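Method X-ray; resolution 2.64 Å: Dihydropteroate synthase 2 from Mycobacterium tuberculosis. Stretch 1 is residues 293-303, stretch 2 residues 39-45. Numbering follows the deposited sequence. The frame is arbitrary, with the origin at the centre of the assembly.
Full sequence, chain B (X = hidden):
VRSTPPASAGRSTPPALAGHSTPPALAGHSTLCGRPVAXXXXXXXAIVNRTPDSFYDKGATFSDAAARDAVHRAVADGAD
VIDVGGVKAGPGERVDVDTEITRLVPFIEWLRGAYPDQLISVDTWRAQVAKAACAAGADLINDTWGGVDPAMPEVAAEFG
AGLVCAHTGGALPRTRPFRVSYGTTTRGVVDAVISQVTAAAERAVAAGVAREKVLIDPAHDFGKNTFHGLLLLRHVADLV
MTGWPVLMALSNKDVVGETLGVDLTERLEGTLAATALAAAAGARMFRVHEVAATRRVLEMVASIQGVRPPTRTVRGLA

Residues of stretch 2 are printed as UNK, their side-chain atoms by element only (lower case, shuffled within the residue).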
# COMPACT_ATOMS: atom_id res chain seq x y z
N ALA B 293 -0.93 9.26 -9.44
CA ALA B 293 -0.53 8.72 -8.13
C ALA B 293 -0.92 7.25 -8.06
O ALA B 293 -0.15 6.42 -7.58
CB ALA B 293 -1.17 9.49 -6.99
N THR B 294 -2.11 6.95 -8.57
CA THR B 294 -2.60 5.59 -8.58
C THR B 294 -1.77 4.75 -9.55
O THR B 294 -1.37 3.63 -9.20
CB THR B 294 -4.09 5.54 -8.94
OG1 THR B 294 -4.81 6.34 -7.99
CG2 THR B 294 -4.61 4.12 -8.91
N ARG B 295 -1.48 5.29 -10.72
CA ARG B 295 -0.70 4.53 -11.69
C ARG B 295 0.62 4.08 -11.07
O ARG B 295 1.00 2.92 -11.21
CB ARG B 295 -0.45 5.31 -12.97
CG ARG B 295 0.10 4.41 -14.07
CD ARG B 295 0.74 5.19 -15.17
NE ARG B 295 1.93 5.88 -14.71
CZ ARG B 295 2.02 7.20 -14.53
NH1 ARG B 295 0.96 7.98 -14.77
NH2 ARG B 295 3.16 7.73 -14.11
N ARG B 296 1.29 5.01 -10.39
CA ARG B 296 2.59 4.74 -9.79
C ARG B 296 2.54 3.67 -8.68
O ARG B 296 3.48 2.91 -8.51
CB ARG B 296 3.25 6.03 -9.32
CG ARG B 296 3.74 6.87 -10.49
CD ARG B 296 4.64 8.00 -10.07
NE ARG B 296 3.88 9.02 -9.35
CZ ARG B 296 3.43 10.15 -9.88
NH1 ARG B 296 3.66 10.46 -11.16
NH2 ARG B 296 2.73 10.99 -9.11
N VAL B 297 1.43 3.63 -7.95
CA VAL B 297 1.24 2.61 -6.92
C VAL B 297 1.07 1.23 -7.57
O VAL B 297 1.79 0.30 -7.23
CB VAL B 297 0.02 2.94 -6.02
CG1 VAL B 297 -0.41 1.71 -5.23
CG2 VAL B 297 0.36 4.09 -5.07
N LEU B 298 0.15 1.14 -8.52
CA LEU B 298 -0.11 -0.09 -9.27
C LEU B 298 1.11 -0.61 -10.02
O LEU B 298 1.27 -1.82 -10.19
CB LEU B 298 -1.24 0.14 -10.27
CG LEU B 298 -2.52 0.67 -9.64
CD1 LEU B 298 -3.60 0.77 -10.70
CD2 LEU B 298 -2.98 -0.23 -8.49
N GLU B 299 1.96 0.29 -10.49
CA GLU B 299 3.22 -0.09 -11.11
C GLU B 299 4.16 -0.75 -10.09
O GLU B 299 4.84 -1.74 -10.40
CB GLU B 299 3.89 1.12 -11.77
CG GLU B 299 3.22 1.52 -13.08
CD GLU B 299 3.77 2.81 -13.69
OE1 GLU B 299 4.66 3.46 -13.10
OE2 GLU B 299 3.29 3.18 -14.78
N MET B 300 4.18 -0.22 -8.88
CA MET B 300 5.07 -0.72 -7.85
C MET B 300 4.60 -2.11 -7.38
O MET B 300 5.41 -3.03 -7.22
CB MET B 300 5.15 0.28 -6.70
CG MET B 300 6.02 -0.14 -5.53
SD MET B 300 7.70 -0.61 -5.94
CE MET B 300 8.49 0.95 -6.33
N VAL B 301 3.29 -2.24 -7.18
CA VAL B 301 2.67 -3.52 -6.83
C VAL B 301 3.00 -4.54 -7.90
O VAL B 301 3.47 -5.66 -7.61
CB VAL B 301 1.14 -3.39 -6.67
CG1 VAL B 301 0.50 -4.74 -6.41
CG2 VAL B 301 0.80 -2.42 -5.54
N ALA B 302 2.79 -4.15 -9.15
CA ALA B 302 3.09 -5.02 -10.27
C ALA B 302 4.58 -5.41 -10.31
O ALA B 302 4.89 -6.59 -10.53
CB ALA B 302 2.66 -4.38 -11.57
N SER B 303 5.48 -4.46 -10.07
CA SER B 303 6.92 -4.74 -10.04
C SER B 303 7.29 -5.71 -8.91
O SER B 303 8.03 -6.66 -9.13
CB SER B 303 7.74 -3.46 -9.91
OG SER B 303 7.62 -2.67 -11.06
N UNK B 39 -1.63 -3.93 -19.80
CA UNK B 39 -1.47 -5.38 -19.59
C UNK B 39 -0.51 -5.78 -18.48
O UNK B 39 -0.45 -6.95 -18.09
N UNK B 40 0.24 -4.81 -17.96
CA UNK B 40 1.30 -5.07 -16.99
C UNK B 40 0.99 -4.49 -15.60
O UNK B 40 1.90 -4.27 -14.80
o UNK B 40 1.47 -2.44 -17.90
c UNK B 40 2.58 -3.01 -17.78
o UNK B 40 3.66 -2.39 -17.87
c UNK B 40 2.63 -4.51 -17.51
N UNK B 41 -0.29 -4.24 -15.34
CA UNK B 41 -0.77 -3.72 -14.05
C UNK B 41 -2.29 -3.72 -14.01
O UNK B 41 -2.96 -3.91 -15.03
c UNK B 41 -0.58 0.15 -14.31
n UNK B 41 -0.71 1.14 -15.38
n UNK B 41 -1.86 2.42 -16.91
c UNK B 41 -0.69 -1.28 -14.83
c UNK B 41 -0.25 -2.30 -13.80
n UNK B 41 -3.01 0.98 -15.53
c UNK B 41 -1.86 1.51 -15.94
N UNK B 42 -2.83 -3.52 -12.80
CA UNK B 42 -4.24 -3.25 -12.60
C UNK B 42 -4.64 -1.97 -13.34
O UNK B 42 -3.80 -1.09 -13.59
c UNK B 42 -4.54 -3.14 -11.13
N UNK B 43 -5.91 -1.86 -13.69
CA UNK B 43 -6.37 -0.78 -14.54
C UNK B 43 -6.89 0.39 -13.75
O UNK B 43 -7.30 0.24 -12.60
c UNK B 43 -5.96 -2.46 -17.08
c UNK B 43 -8.45 -2.98 -16.98
c UNK B 43 -7.20 -2.58 -16.20
c UNK B 43 -7.46 -1.26 -15.48
N UNK B 44 -6.89 1.56 -14.40
CA UNK B 44 -7.35 2.81 -13.81
C UNK B 44 -8.57 3.36 -14.55
O UNK B 44 -8.53 3.55 -15.77
c UNK B 44 -3.72 4.17 -13.60
c UNK B 44 -6.24 3.88 -13.87
c UNK B 44 -6.74 5.19 -13.24
c UNK B 44 -4.96 3.37 -13.21
N UNK B 45 -9.64 3.60 -13.80
CA UNK B 45 -10.82 4.29 -14.30
C UNK B 45 -10.77 5.74 -13.81
O UNK B 45 -10.80 6.01 -12.61
c UNK B 45 -15.33 2.39 -14.67
c UNK B 45 -12.09 3.59 -13.82
s UNK B 45 -14.82 3.53 -13.38
c UNK B 45 -13.37 4.28 -14.18
O HOH W 1 1.98 1.65 -16.65

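Position 39 carries no atoms beyond N, CA, C and O, and nothing of stretch 1 comes near it. The absence of a CB identifies Gly 39.

At position 40 the side chain consists of two carbons, the second of which carries two oxygens. These oxygens stay clear of the helix; the contact here comes from the backbone, where O of position 40 lies 3.3 Å from Ala 302 CB. A carboxylate one methylene from the backbone makes the residue Asp 40.

Position 41 has a long side chain: three carbons, a nitrogen, and then a carbon bearing two further nitrogens. The CA-to-CB bond points toward the helix, and the chain then runs along it, back toward the helix's N-terminal end. Its CB lies 4.2 Å from Ala 302 CB and 3.9 Å from Leu 298 O, its third carbon is 4.2 Å from Glu 299 CG, and the nitrogen within the chain is 3.6 Å from Arg 295 CG. A terminal group of three nitrogens around one carbon is a guanidinium, so this is Arg 41. The aliphatic part of Arg 295 thus packs obliquely against the guanidinium of Arg 41. Arg 41 NE and Glu 299 OE2, at 4.5 Å, are too far apart for a salt bridge, but water 1 spans the gap: it accepts from Arg 41 NE at 3.0 Å and donates to Glu 299 OE2 at 2.7 Å. The same carboxylate oxygen, Glu 299 OE2, forms a salt bridge with Arg 295 NE at 3.0 Å, although the hydrogen bond within it is weak.

Position 42 shows a single side-chain carbon. This CB is 4.0 Å from Leu 298 CD1, and the carbonyl O of position 42 comes closer to that methyl, at 3.4 Å. A lone CB makes the residue Ala 42. Its O also accepts a hydrogen bond from Arg 41 NH1 at 2.9 Å, which ties the guanidinium back to its own loop.

Position 43 has four side-chain carbons, forked at the second. Its CA-to-CB bond points away from the helix, and only its backbone O comes within reach, 4.2 Å from Leu 298 CD1. This is Leu 43.

Position 44 also has four carbons, but forked at the first, with one arm two carbons long. Its CA-to-CB bond points toward the helix. The inner carbon of the longer arm lies 3.9 Å from Leu 298 CD1 and 4.4 Å from Thr 294 CG2, while the arm's tip reaches Arg 295 CB at 3.5 Å. This is Ile 44.

Position 45 has two carbons, a sulfur and a final carbon in an unbranched chain, and makes no contact with stretch 1. The thioether identifies Met 45.

No direct hydrogen bond joins the two stretches, which bury 348 Å² between them; the helix and strand 43-45 run nearly antiparallel (163°). Packing dominates: Leu 298 CD1 meets Ala 42 and Ile 44, while Arg 41 runs back along the helix from Ala 302, past Leu 298 and Glu 299, to Arg 295. The polar link passes through water 1.

Stretch 2 39-45: GDRALIM
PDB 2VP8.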